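Local coordinates for hypothetical protein PH1313 (Pyrococcus horikoshii, PDB 1VBK) that is of unknown function but, as a ThiI-like protein with a THUMP domain, probably binds RNA and ATP, at residues S191-F196 and K299-R304. Sequence-based numbering, arbitrary orientation.
Sequences SALAIF and KSVKER
Val301 reaches across to both Leu193 and Phe196 with a single methyl, CG1, which makes it the hub of this small apolar contact. CG1 lies 3.8 Å from CE1 of Phe196, meeting the ring obliquely. The same methyl is 4.3 Å from CD1 of Leu193, so it touches two residues about one helical turn apart. A short, beta-branched valine suits this buried position, because its methyls sit close to their own helix while Leu193 and Phe196, each with CG anti to the backbone N (chi1 177° and 178°), span most of the gap. That gap is wide: the local axes of 191-196 and 299-304 approach no closer than 11.7 Å and are inclined at 102°. Lys302 follows at the partly exposed border. Its aliphatic stem crosses the end of Leu193 at about a right angle, with CG 3.9 Å from Leu193 CD2; the chain then bends, carrying the ammonium NZ onward. No hydrogen bond links 191-196 with 299-304; apolar side-chain atoms make the contact. Arg304 has an arm long enough to serve the carbonyls of Lys169 and Gly170 and make a cation-pi contact with Trp171, which is also edge-to-face with Phe196 and touched by Val301. In the ThiI region, whose parallel sheet of strand order 3-2-1-4-5 is consistent with a Rossmann-like HUP fold, helix 189-200 follows central strand 181-185, packs on Leu227 of helix 215-228 through Ala192 and Phe196, and meets C-terminal helix 295-305 through Leu193 and Phe196.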
ATOM      1  N   SER A 191      10.517  20.482   2.716  1.00 26.08           N
ATOM      2  CA  SER A 191       9.700  19.278   2.800  1.00 25.08           C
ATOM      3  C   SER A 191       8.513  19.404   1.843  1.00 24.67           C
ATOM      4  O   SER A 191       8.000  18.403   1.340  1.00 24.77           O
ATOM      5  CB  SER A 191       9.219  19.045   4.243  1.00 23.42           C
ATOM      6  OG  SER A 191       8.565  20.183   4.775  1.00 23.82           O
ATOM      7  N   ALA A 192       8.091  20.638   1.579  1.00 23.84           N
ATOM      8  CA  ALA A 192       6.975  20.878   0.667  1.00 22.88           C
ATOM      9  C   ALA A 192       7.407  20.535  -0.751  1.00 23.74           C
ATOM     10  O   ALA A 192       6.636  19.952  -1.517  1.00 23.41           O
ATOM     11  CB  ALA A 192       6.526  22.333   0.745  1.00 24.08           C
ATOM     12  N   LEU A 193       8.644  20.896  -1.091  1.00 23.63           N
ATOM     13  CA  LEU A 193       9.207  20.619  -2.410  1.00 24.79           C
ATOM     14  C   LEU A 193       9.410  19.116  -2.563  1.00 24.21           C
ATOM     15  O   LEU A 193       9.237  18.559  -3.649  1.00 23.36           O
ATOM     16  CB  LEU A 193      10.548  21.342  -2.584  1.00 24.94           C
ATOM     17  CG  LEU A 193      11.286  21.089  -3.903  1.00 26.66           C
ATOM     18  CD1 LEU A 193      10.413  21.508  -5.085  1.00 27.73           C
ATOM     19  CD2 LEU A 193      12.593  21.861  -3.908  1.00 28.71           C
ATOM     20  N   ALA A 194       9.779  18.465  -1.464  1.00 23.73           N
ATOM     21  CA  ALA A 194       9.986  17.023  -1.462  1.00 22.43           C
ATOM     22  C   ALA A 194       8.663  16.348  -1.824  1.00 21.58           C
ATOM     23  O   ALA A 194       8.627  15.413  -2.622  1.00 20.05           O
ATOM     24  CB  ALA A 194      10.448  16.567  -0.080  1.00 22.66           C
ATOM     25  N   ILE A 195       7.578  16.831  -1.229  1.00 20.60           N
ATOM     26  CA  ILE A 195       6.249  16.284  -1.494  1.00 21.88           C
ATOM     27  C   ILE A 195       5.842  16.540  -2.939  1.00 21.79           C
ATOM     28  O   ILE A 195       5.304  15.661  -3.607  1.00 20.01           O
ATOM     29  CB  ILE A 195       5.207  16.896  -0.538  1.00 21.91           C
ATOM     30  CG1 ILE A 195       5.475  16.384   0.883  1.00 23.89           C
ATOM     31  CG2 ILE A 195       3.792  16.544  -1.000  1.00 22.58           C
ATOM     32  CD1 ILE A 195       4.613  17.008   1.956  1.00 26.29           C
ATOM     33  N   PHE A 196       6.114  17.747  -3.423  1.00 22.12           N
ATOM     34  CA  PHE A 196       5.782  18.098  -4.797  1.00 22.84           C
ATOM     35  C   PHE A 196       6.469  17.135  -5.768  1.00 22.30           C
ATOM     36  O   PHE A 196       5.842  16.627  -6.698  1.00 23.28           O
ATOM     37  CB  PHE A 196       6.202  19.551  -5.078  1.00 22.08           C
ATOM     38  CG  PHE A 196       5.952  20.001  -6.493  1.00 21.30           C
ATOM     39  CD1 PHE A 196       6.834  19.658  -7.514  1.00 20.97           C
ATOM     40  CD2 PHE A 196       4.828  20.759  -6.807  1.00 21.39           C
ATOM     41  CE1 PHE A 196       6.600  20.063  -8.830  1.00 20.52           C
ATOM     42  CE2 PHE A 196       4.583  21.170  -8.120  1.00 22.36           C
ATOM     43  CZ  PHE A 196       5.474  20.819  -9.134  1.00 21.64           C
ATOM     44  N   LYS A 299      16.857  21.641  -9.613  1.00 35.19           N
ATOM     45  CA  LYS A 299      16.988  23.058  -9.943  1.00 36.19           C
ATOM     46  C   LYS A 299      15.972  23.434 -11.021  1.00 34.30           C
ATOM     47  O   LYS A 299      15.326  24.478 -10.942  1.00 34.64           O
ATOM     48  CB  LYS A 299      18.403  23.361 -10.453  1.00 38.14           C
ATOM     49  CG  LYS A 299      19.522  22.940  -9.509  1.00 41.92           C
ATOM     50  CD  LYS A 299      19.483  23.703  -8.194  1.00 44.62           C
ATOM     51  CE  LYS A 299      19.773  25.181  -8.397  1.00 46.14           C
ATOM     52  NZ  LYS A 299      19.803  25.911  -7.100  1.00 48.31           N
ATOM     53  N   SER A 300      15.828  22.574 -12.026  1.00 34.95           N
ATOM     54  CA  SER A 300      14.889  22.837 -13.113  1.00 33.58           C
ATOM     55  C   SER A 300      13.469  22.963 -12.565  1.00 33.06           C
ATOM     56  O   SER A 300      12.716  23.848 -12.968  1.00 32.39           O
ATOM     57  CB  SER A 300      14.949  21.719 -14.158  1.00 34.73           C
ATOM     58  OG  SER A 300      14.387  20.513 -13.664  1.00 34.86           O
ATOM     59  N   VAL A 301      13.105  22.080 -11.639  1.00 32.35           N
ATOM     60  CA  VAL A 301      11.776  22.129 -11.042  1.00 30.70           C
ATOM     61  C   VAL A 301      11.595  23.436 -10.290  1.00 31.30           C
ATOM     62  O   VAL A 301      10.598  24.135 -10.471  1.00 31.49           O
ATOM     63  CB  VAL A 301      11.548  20.959 -10.066  1.00 29.55           C
ATOM     64  CG1 VAL A 301      10.195  21.113  -9.375  1.00 26.35           C
ATOM     65  CG2 VAL A 301      11.611  19.641 -10.821  1.00 25.41           C
ATOM     66  N   LYS A 302      12.567  23.769  -9.448  1.00 32.06           N
ATOM     67  CA  LYS A 302      12.509  25.004  -8.676  1.00 34.93           C
ATOM     68  C   LYS A 302      12.390  26.202  -9.620  1.00 35.14           C
ATOM     69  O   LYS A 302      11.612  27.126  -9.378  1.00 34.66           O
ATOM     70  CB  LYS A 302      13.766  25.140  -7.808  1.00 35.72           C
ATOM     71  CG  LYS A 302      13.973  23.977  -6.844  1.00 37.85           C
ATOM     72  CD  LYS A 302      15.289  24.089  -6.085  1.00 40.09           C
ATOM     73  CE  LYS A 302      15.292  25.272  -5.136  1.00 41.36           C
ATOM     74  NZ  LYS A 302      16.581  25.364  -4.393  1.00 44.30           N
ATOM     75  N   GLU A 303      13.160  26.171 -10.703  1.00 36.87           N
ATOM     76  CA  GLU A 303      13.145  27.251 -11.681  1.00 38.79           C
ATOM     77  C   GLU A 303      11.764  27.434 -12.295  1.00 37.24           C
ATOM     78  O   GLU A 303      11.273  28.556 -12.409  1.00 37.11           O
ATOM     79  CB  GLU A 303      14.163  26.977 -12.790  1.00 42.90           C
ATOM     80  CG  GLU A 303      14.173  28.033 -13.889  1.00 49.78           C
ATOM     81  CD  GLU A 303      15.227  27.765 -14.947  1.00 53.66           C
ATOM     82  OE1 GLU A 303      16.420  27.664 -14.584  1.00 56.05           O
ATOM     83  OE2 GLU A 303      14.865  27.658 -16.140  1.00 55.40           O
ATOM     84  N   ARG A 304      11.137  26.333 -12.696  1.00 34.72           N
ATOM     85  CA  ARG A 304       9.814  26.414 -13.298  1.00 32.94           C
ATOM     86  C   ARG A 304       8.777  26.916 -12.300  1.00 33.19           C
ATOM     87  O   ARG A 304       7.845  27.624 -12.674  1.00 32.71           O
ATOM     88  CB  ARG A 304       9.391  25.049 -13.855  1.00 32.52           C
ATOM     89  CG  ARG A 304       8.013  25.068 -14.501  1.00 31.67           C
ATOM     90  CD  ARG A 304       7.744  23.829 -15.344  1.00 29.87           C
ATOM     91  NE  ARG A 304       6.386  23.848 -15.878  1.00 29.62           N
ATOM     92  CZ  ARG A 304       5.928  23.024 -16.816  1.00 29.24           C
ATOM     93  NH1 ARG A 304       6.718  22.097 -17.342  1.00 27.45           N
ATOM     94  NH2 ARG A 304       4.674  23.135 -17.235  1.00 29.30           N
TER